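PDB 3RNL: sulfotransferase from Alicyclobacillus acidocaldarius subsp. acidocaldarius, which probably transfers sulfuryl groups to an acceptor and can bind magnesium ions. Local coordinates for residues N10-G15 against P108-L113; T99-Y104 against L175-R180. All coordinates share one frame; numbering follows the deposited sequence.

Contact 1 (N10-G15 against P108-L113); sequences NFFIVG and PDAKIL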
ATOM      1  N   ASN A  10       7.865 -14.756   2.022  1.00 12.88           N
ATOM      2  CA  ASN A  10       8.253 -14.299   3.352  1.00 12.54           C
ATOM      3  C   ASN A  10       8.190 -12.800   3.663  1.00 11.26           C
ATOM      4  O   ASN A  10       8.649 -12.379   4.730  1.00 11.42           O
ATOM      5  CB  ASN A  10       9.546 -14.950   3.800  1.00 12.54           C
ATOM      6  CG  ASN A  10      10.675 -14.658   2.857  1.00 12.59           C
ATOM      7  OD1 ASN A  10      10.634 -13.682   2.124  1.00 13.91           O
ATOM      8  ND2 ASN A  10      11.690 -15.514   2.862  1.00 20.17           N
ATOM      9  N   PHE A  11       7.758 -11.993   2.701  1.00 10.86           N
ATOM     10  CA  PHE A  11       7.499 -10.582   2.983  1.00 10.40           C
ATOM     11  C   PHE A  11       6.358 -10.080   2.117  1.00 10.13           C
ATOM     12  O   PHE A  11       6.024 -10.698   1.091  1.00 10.32           O
ATOM     13  CB  PHE A  11       8.776  -9.714   2.857  1.00 10.41           C
ATOM     14  CG  PHE A  11       9.202  -9.398   1.436  1.00 11.58           C
ATOM     15  CD1 PHE A  11       8.826  -8.203   0.830  1.00 10.59           C
ATOM     16  CD2 PHE A  11      10.048 -10.265   0.743  1.00 11.60           C
ATOM     17  CE1 PHE A  11       9.242  -7.890  -0.481  1.00 13.45           C
ATOM     18  CE2 PHE A  11      10.475  -9.967  -0.556  1.00 11.14           C
ATOM     19  CZ  PHE A  11      10.071  -8.772  -1.170  1.00 11.86           C
ATOM     20  N   PHE A  12       5.723  -8.996   2.553  1.00  9.84           N
ATOM     21  CA  PHE A  12       4.612  -8.438   1.796  1.00  9.69           C
ATOM     22  C   PHE A  12       4.758  -6.946   1.753  1.00  9.60           C
ATOM     23  O   PHE A  12       5.146  -6.331   2.742  1.00 11.51           O
ATOM     24  CB  PHE A  12       3.277  -8.785   2.477  1.00  9.64           C
ATOM     25  CG  PHE A  12       3.036 -10.268   2.577  1.00 11.40           C
ATOM     26  CD1 PHE A  12       2.461 -10.957   1.525  1.00 10.65           C
ATOM     27  CD2 PHE A  12       3.378 -10.965   3.719  1.00 13.39           C
ATOM     28  CE1 PHE A  12       2.252 -12.319   1.606  1.00 11.42           C
ATOM     29  CE2 PHE A  12       3.155 -12.335   3.812  1.00 16.47           C
ATOM     30  CZ  PHE A  12       2.594 -13.010   2.752  1.00 15.78           C
ATOM     31  N   ILE A  13       4.448  -6.367   0.598  1.00  9.69           N
ATOM     32  CA  ILE A  13       4.374  -4.914   0.464  1.00  9.79           C
ATOM     33  C   ILE A  13       2.886  -4.610   0.515  1.00  9.76           C
ATOM     34  O   ILE A  13       2.127  -5.030  -0.360  1.00 11.45           O
ATOM     35  CB  ILE A  13       4.981  -4.460  -0.870  1.00 11.64           C
ATOM     36  CG1 ILE A  13       6.486  -4.777  -0.878  1.00 12.44           C
ATOM     37  CG2 ILE A  13       4.749  -2.960  -1.081  1.00 13.59           C
ATOM     38  CD1 ILE A  13       7.157  -4.600  -2.264  1.00 15.16           C
ATOM     39  N   VAL A  14       2.455  -3.980   1.602  1.00  9.76           N
ATOM     40  CA  VAL A  14       1.015  -3.930   1.874  1.00 10.53           C
ATOM     41  C   VAL A  14       0.272  -2.651   1.513  1.00 13.83           C
ATOM     42  O   VAL A  14      -0.943  -2.564   1.703  1.00 12.37           O
ATOM     43  CB  VAL A  14       0.723  -4.302   3.341  1.00  9.56           C
ATOM     44  CG1 VAL A  14       1.290  -5.695   3.639  1.00 11.59           C
ATOM     45  CG2 VAL A  14       1.331  -3.258   4.288  1.00 10.45           C
ATOM     46  N   GLY A  15       0.987  -1.630   1.059  1.00 13.20           N
ATOM     47  CA  GLY A  15       0.319  -0.360   0.781  1.00 10.84           C
ATOM     48  C   GLY A  15       1.268   0.743   1.201  1.00 14.29           C
ATOM     49  O   GLY A  15       2.426   0.456   1.537  1.00 13.40           O
ATOM     50  N   PRO A 108       3.819 -16.524  10.179  1.00 12.45           N
ATOM     51  CA  PRO A 108       4.072 -15.671  11.344  1.00  9.74           C
ATOM     52  C   PRO A 108       5.453 -14.996  11.334  1.00 14.15           C
ATOM     53  O   PRO A 108       5.671 -14.068  12.106  1.00 15.05           O
ATOM     54  CB  PRO A 108       3.958 -16.640  12.527  1.00 13.14           C
ATOM     55  CG  PRO A 108       4.183 -18.012  11.925  1.00 14.39           C
ATOM     56  CD  PRO A 108       3.615 -17.939  10.542  1.00 13.79           C
ATOM     57  N   ASP A 109       6.367 -15.488  10.506  1.00 11.91           N
ATOM     58  CA  ASP A 109       7.709 -14.900  10.415  1.00 13.15           C
ATOM     59  C   ASP A 109       7.830 -13.871   9.286  1.00 14.56           C
ATOM     60  O   ASP A 109       8.918 -13.349   9.017  1.00 14.67           O
ATOM     61  CB  ASP A 109       8.754 -16.007  10.250  1.00 16.12           C
ATOM     62  CG  ASP A 109       8.835 -16.918  11.482  1.00 35.78           C
ATOM     63  OD1 ASP A 109       8.585 -16.434  12.610  1.00 32.17           O
ATOM     64  OD2 ASP A 109       9.140 -18.119  11.328  1.00 43.37           O
ATOM     65  N   ALA A 110       6.726 -13.586   8.608  1.00 10.80           N
ATOM     66  CA  ALA A 110       6.780 -12.653   7.473  1.00 13.14           C
ATOM     67  C   ALA A 110       7.198 -11.237   7.861  1.00 13.95           C
ATOM     68  O   ALA A 110       6.877 -10.756   8.940  1.00 12.34           O
ATOM     69  CB  ALA A 110       5.431 -12.621   6.734  1.00 13.62           C
ATOM     70  N   LYS A 111       7.877 -10.552   6.943  1.00  9.40           N
ATOM     71  CA  LYS A 111       8.209  -9.142   7.142  1.00  9.52           C
ATOM     72  C   LYS A 111       7.276  -8.275   6.307  1.00 11.45           C
ATOM     73  O   LYS A 111       6.793  -8.699   5.255  1.00 11.78           O
ATOM     74  CB  LYS A 111       9.657  -8.868   6.758  1.00  9.25           C
ATOM     75  CG  LYS A 111      10.641  -9.569   7.694  1.00 12.61           C
ATOM     76  CD  LYS A 111      12.085  -9.449   7.183  1.00 17.69           C
ATOM     77  CE  LYS A 111      12.994 -10.376   8.011  1.00 34.12           C
ATOM     78  NZ  LYS A 111      14.407 -10.430   7.536  1.00 43.11           N
ATOM     79  N   ILE A 112       6.996  -7.078   6.802  1.00  8.07           N
ATOM     80  CA  ILE A 112       5.977  -6.227   6.211  1.00  7.81           C
ATOM     81  C   ILE A 112       6.610  -4.902   5.817  1.00 11.43           C
ATOM     82  O   ILE A 112       7.261  -4.267   6.659  1.00 11.56           O
ATOM     83  CB  ILE A 112       4.890  -5.915   7.248  1.00  7.55           C
ATOM     84  CG1 ILE A 112       4.322  -7.203   7.867  1.00  8.75           C
ATOM     85  CG2 ILE A 112       3.790  -5.017   6.633  1.00 11.34           C
ATOM     86  CD1 ILE A 112       3.555  -8.080   6.875  1.00 13.28           C
ATOM     87  N   LEU A 113       6.438  -4.500   4.555  1.00  9.56           N
ATOM     88  CA  LEU A 113       6.850  -3.167   4.097  1.00  8.31           C
ATOM     89  C   LEU A 113       5.636  -2.296   3.867  1.00 11.90           C
ATOM     90  O   LEU A 113       4.709  -2.692   3.156  1.00 10.21           O
ATOM     91  CB  LEU A 113       7.626  -3.269   2.771  1.00  8.79           C
ATOM     92  CG  LEU A 113       9.041  -3.839   2.920  1.00 16.28           C
ATOM     93  CD1 LEU A 113       9.652  -4.167   1.554  1.00 17.58           C
ATOM     94  CD2 LEU A 113       9.921  -2.839   3.669  1.00 16.40           C
TER
HETATM   95  O   HOH W   1      10.733 -13.272   6.934  1.00 28.49           O
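Phe12 trades backbone hydrogen bonds with Lys111 and Leu113, and Val14 adds one more to Leu113, joining strand 11-13 in parallel to strand 111-116. The N-H of Phe12 reaches Lys111 O at 2.9 Å; in return Phe12 O takes the N-H of Leu113 in an almost straight bond (177° at the hydrogen). Val14 N continues the series to Leu113 O, 3.0 Å away. At the start of the pairing Asn10 O has two donors: Lys111 N, tilted 28° from the carbonyl plane, and a water at 3.2 Å that also donates to Asp109 O. The side chain of Asn10 turns to the next strand, OD1 accepting from Val86 N and ND2 giving to Arg84 O, while the extended Lys111 chain carries NZ to Phe205 O.

Side chains alternate between the two faces. On that of Phe11 and Ile13, Leu113 CD1 reaches across to both, 4.0 Å from Ile13 CG1 and a little farther from Phe11 CD1; helix 195-206 covers this side. On the face of Phe12 and Ile112, the Phe12 ring is touched at its edge by Ala110 CB, 3.7 Å from CE2, and Ile112 CG2 by Val14 CG2. With Phe11 and Ile13 bonded in turn to strand 85-89, backbone polar groups of this central strand are satisfied along both edges while its side chains pack in apolar surroundings, leading into the loop that in sulfotransferases resembles a P-loop.

Contact 2 (T99-Y104 against L175-R180); sequences TAQRMY and LDVFGR. With MG (magnesium ion), chain C.
Helix 99-106 packs against the C-terminal end of helix 167-178 on one face of the parallel sheet, with Ala100 and Tyr104 meeting Val177 and Phe178. Val177 points its two methyls at the neighbouring helix: CG2 touches Ala100 CB at 3.9 Å, and CG1 presses closely on Tyr104 CB at 3.4 Å. Gln101 brings OE1 to the same CG2, while its NE2 bonds to Asp105.

The Tyr104 and Phe178 rings form a T-shaped pair, centroids 5.6 Å apart and planes at 71°. Tyr104 CG stands anti to the backbone N (chi1 -177°), and the ring then sets its CD1 edge over a face of Phe178. In this alpha-beta-alpha sandwich both helices belong to the layer that covers Phe12 and Ile112, and Phe178 reaches from helix 167-178 toward the sheet, touching Val183 as well. Met103 CB meets the Phe178 ring at its edge, in plane, 3.8 Å from CZ. Phe178 CE2 comes within 3.4 Å of Ala100 O, a carbonyl whose hydrogen bond is made within its own helix, to Tyr104 N.

Helix 167-178 gives way at Gly179, whose phi is positive. Near this end Asp176 O binds a magnesium ion at 2.3 Å, together with four waters, one of them long at 2.6 Å from the ion, and the Asp176 carboxylate turns instead to a salt bridge with Lys172.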
ATOM      1  N   THR A  99      -6.579  -8.308   7.431  1.00  7.94           N
ATOM      2  CA  THR A  99      -5.508  -8.824   6.583  1.00  8.54           C
ATOM      3  C   THR A  99      -4.280  -9.275   7.371  1.00  9.06           C
ATOM      4  O   THR A  99      -3.767 -10.382   7.157  1.00  8.45           O
ATOM      5  CB  THR A  99      -5.095  -7.773   5.524  1.00  9.66           C
ATOM      6  OG1 THR A  99      -6.272  -7.328   4.823  1.00 11.11           O
ATOM      7  CG2 THR A  99      -4.109  -8.373   4.519  1.00  9.72           C
ATOM      8  N   ALA A 100      -3.805  -8.414   8.270  1.00  7.72           N
ATOM      9  CA  ALA A 100      -2.584  -8.708   9.014  1.00  8.85           C
ATOM     10  C   ALA A 100      -2.711 -10.044   9.736  1.00 11.85           C
ATOM     11  O   ALA A 100      -1.796 -10.857   9.690  1.00  7.90           O
ATOM     12  CB  ALA A 100      -2.277  -7.592  10.027  1.00  6.62           C
ATOM     13  N   GLN A 101      -3.836 -10.259  10.408  1.00  8.93           N
ATOM     14  CA  GLN A 101      -4.010 -11.491  11.187  1.00  9.80           C
ATOM     15  C   GLN A 101      -4.070 -12.743  10.293  1.00 11.21           C
ATOM     16  O   GLN A 101      -3.535 -13.804  10.648  1.00 10.03           O
ATOM     17  CB  GLN A 101      -5.233 -11.401  12.121  1.00  8.03           C
ATOM     18  CG  GLN A 101      -5.359 -12.630  13.061  1.00  8.19           C
ATOM     19  CD  GLN A 101      -4.228 -12.695  14.083  1.00 10.85           C
ATOM     20  OE1 GLN A 101      -4.038 -11.772  14.867  1.00 13.92           O
ATOM     21  NE2 GLN A 101      -3.466 -13.789  14.068  1.00 12.74           N
ATOM     22  N   ARG A 102      -4.702 -12.639   9.122  1.00  9.45           N
ATOM     23  CA  ARG A 102      -4.716 -13.784   8.194  1.00  8.89           C
ATOM     24  C   ARG A 102      -3.323 -14.111   7.681  1.00 10.16           C
ATOM     25  O   ARG A 102      -2.955 -15.290   7.535  1.00 12.41           O
ATOM     26  CB  ARG A 102      -5.623 -13.524   6.980  1.00 13.46           C
ATOM     27  CG  ARG A 102      -7.066 -13.346   7.344  1.00 17.62           C
ATOM     28  CD  ARG A 102      -7.990 -13.112   6.114  1.00 14.32           C
ATOM     29  NE  ARG A 102      -9.221 -12.579   6.663  1.00 16.67           N
ATOM     30  CZ  ARG A 102      -9.599 -11.308   6.573  1.00 14.95           C
ATOM     31  NH1 ARG A 102      -8.901 -10.431   5.838  1.00 11.98           N
ATOM     32  NH2 ARG A 102     -10.718 -10.934   7.174  1.00 17.50           N
HETATM   33  N   MSE A 103      -2.546 -13.077   7.365  0.53 10.81           N
HETATM   34  CA  MSE A 103      -1.159 -13.288   6.941  0.53  9.72           C
HETATM   35  C   MSE A 103      -0.363 -13.952   8.041  0.53 10.66           C
HETATM   36  O   MSE A 103       0.410 -14.876   7.797  0.53 12.74           O
HETATM   37  CB  MSE A 103      -0.476 -11.962   6.611  0.53 12.43           C
HETATM   38  CG  MSE A 103      -0.939 -11.308   5.337  0.53  7.39           C
HETATM   39 SE   MSE A 103      -0.156  -9.507   5.269  0.53 19.53          SE
HETATM   40  CE  MSE A 103      -0.409  -9.171   3.377  0.53 10.46           C
ATOM     41  N   TYR A 104      -0.527 -13.449   9.258  1.00  9.35           N
ATOM     42  CA  TYR A 104       0.221 -13.989  10.387  1.00  9.42           C
ATOM     43  C   TYR A 104      -0.125 -15.449  10.650  1.00 10.01           C
ATOM     44  O   TYR A 104       0.734 -16.288  11.018  1.00 10.55           O
ATOM     45  CB  TYR A 104      -0.069 -13.141  11.637  1.00 10.78           C
ATOM     46  CG  TYR A 104       0.727 -13.587  12.842  1.00 10.11           C
ATOM     47  CD1 TYR A 104       1.983 -13.048  13.105  1.00 12.20           C
ATOM     48  CD2 TYR A 104       0.223 -14.562  13.708  1.00 10.77           C
ATOM     49  CE1 TYR A 104       2.717 -13.464  14.198  1.00 16.52           C
ATOM     50  CE2 TYR A 104       0.946 -14.976  14.795  1.00 13.31           C
ATOM     51  CZ  TYR A 104       2.196 -14.428  15.032  1.00 17.64           C
ATOM     52  OH  TYR A 104       2.919 -14.823  16.131  1.00 19.87           O
ATOM     53  N   LEU A 175       1.513  -3.443  13.347  1.00  8.11           N
ATOM     54  CA  LEU A 175       2.487  -3.453  14.448  1.00 10.58           C
ATOM     55  C   LEU A 175       2.030  -4.370  15.571  1.00 11.10           C
ATOM     56  O   LEU A 175       2.854  -5.074  16.191  1.00 11.77           O
ATOM     57  CB  LEU A 175       2.720  -2.047  14.992  1.00  9.35           C
ATOM     58  CG  LEU A 175       3.406  -1.106  13.990  1.00  9.13           C
ATOM     59  CD1 LEU A 175       3.357   0.330  14.482  1.00 12.86           C
ATOM     60  CD2 LEU A 175       4.839  -1.545  13.795  1.00 14.27           C
ATOM     61  N   ASP A 176       0.732  -4.360  15.861  1.00  9.99           N
ATOM     62  CA  ASP A 176       0.219  -5.246  16.906  1.00 11.01           C
ATOM     63  C   ASP A 176       0.403  -6.709  16.507  1.00 11.90           C
ATOM     64  O   ASP A 176       0.843  -7.538  17.294  1.00 10.30           O
ATOM     65  CB  ASP A 176      -1.274  -5.011  17.161  1.00 10.12           C
ATOM     66  CG  ASP A 176      -1.554  -3.700  17.870  1.00 15.85           C
ATOM     67  OD1 ASP A 176      -0.605  -3.091  18.429  1.00 16.90           O
ATOM     68  OD2 ASP A 176      -2.738  -3.290  17.889  1.00 17.65           O
ATOM     69  N   VAL A 177       0.035  -7.049  15.289  1.00  8.53           N
ATOM     70  CA  VAL A 177       0.066  -8.467  14.894  1.00  8.57           C
ATOM     71  C   VAL A 177       1.497  -8.998  14.706  1.00 10.74           C
ATOM     72  O   VAL A 177       1.848 -10.089  15.203  1.00  9.00           O
ATOM     73  CB  VAL A 177      -0.761  -8.679  13.597  1.00  9.44           C
ATOM     74  CG1 VAL A 177      -0.548 -10.087  13.030  1.00  9.82           C
ATOM     75  CG2 VAL A 177      -2.250  -8.423  13.874  1.00 10.40           C
ATOM     76  N   PHE A 178       2.298  -8.268  13.930  1.00 10.23           N
ATOM     77  CA  PHE A 178       3.638  -8.741  13.593  1.00  9.86           C
ATOM     78  C   PHE A 178       4.756  -8.302  14.526  1.00 14.83           C
ATOM     79  O   PHE A 178       5.786  -8.971  14.606  1.00 13.16           O
ATOM     80  CB  PHE A 178       3.975  -8.335  12.145  1.00  8.52           C
ATOM     81  CG  PHE A 178       3.240  -9.149  11.133  1.00 11.34           C
ATOM     82  CD1 PHE A 178       3.725 -10.392  10.773  1.00 12.77           C
ATOM     83  CD2 PHE A 178       2.031  -8.713  10.596  1.00  9.98           C
ATOM     84  CE1 PHE A 178       3.037 -11.187   9.849  1.00 12.31           C
ATOM     85  CE2 PHE A 178       1.338  -9.507   9.682  1.00 11.63           C
ATOM     86  CZ  PHE A 178       1.843 -10.750   9.316  1.00 11.59           C
ATOM     87  N   GLY A 179       4.522  -7.257  15.309  1.00 13.32           N
ATOM     88  CA  GLY A 179       5.582  -6.707  16.143  1.00 15.83           C
ATOM     89  C   GLY A 179       6.489  -5.763  15.369  1.00 15.49           C
ATOM     90  O   GLY A 179       6.641  -5.878  14.160  1.00 13.00           O
ATOM     91  N   ARG A 180       7.124  -4.833  16.072  0.65 15.70           N
ATOM     92  CA  ARG A 180       7.963  -3.831  15.414  0.65 13.47           C
ATOM     93  C   ARG A 180       9.172  -4.438  14.690  0.65 14.65           C
ATOM     94  O   ARG A 180       9.645  -3.894  13.695  0.65 18.02           O
ATOM     95  CB  ARG A 180       8.415  -2.782  16.434  0.65 21.44           C
ATOM     96  CG  ARG A 180       8.839  -1.454  15.826  0.65 32.48           C
ATOM     97  CD  ARG A 180       8.851  -0.344  16.884  0.65 33.28           C
ATOM     98  NE  ARG A 180       7.517  -0.080  17.426  0.65 30.70           N
ATOM     99  CZ  ARG A 180       6.716   0.895  17.003  0.65 20.09           C
ATOM    100  NH1 ARG A 180       7.116   1.704  16.031  0.65 15.43           N
ATOM    101  NH2 ARG A 180       5.520   1.064  17.556  0.65 20.85           N
TER
HETATM  102 MG    MG C 312       1.259  -7.861  19.563  1.00 47.03          MG
HETATM  103  O   HOH W   2       1.203  -6.026  20.427  1.00 23.63           O
HETATM  104  O   HOH W   3       0.596  -9.817  18.769  0.48 16.61           O
HETATM  105  O   HOH W   4      -1.283  -7.696  19.789  1.00 17.13           O
HETATM  106  O   HOH W   5       3.552  -8.360  18.881  1.00 40.13           O

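Overall arrangement
The four segments alternate along the chain: 10-15, 99-104, 108-113, 175-180. Contact 1 pairs the middle strand of the five-stranded parallel sheet with its neighbour; contact 2 lies in the helical layer over one face, its centre about 9 Å from that of contact 1. Helix 99-106 leads directly into strand 111-116, and helix 167-178 into an outermost strand, 183-187. The two contacts touch where Phe178 meets Ile112 and Ala110 and where, in the modelled conformer, Met103 CE packs on Phe12 and Val14. Mostly apolar packing thus joins the sheet to the helices over it, as expected of the P-loop-like fold of sulfotransferases, with the magnesium at Asp176 on the far side of its helix.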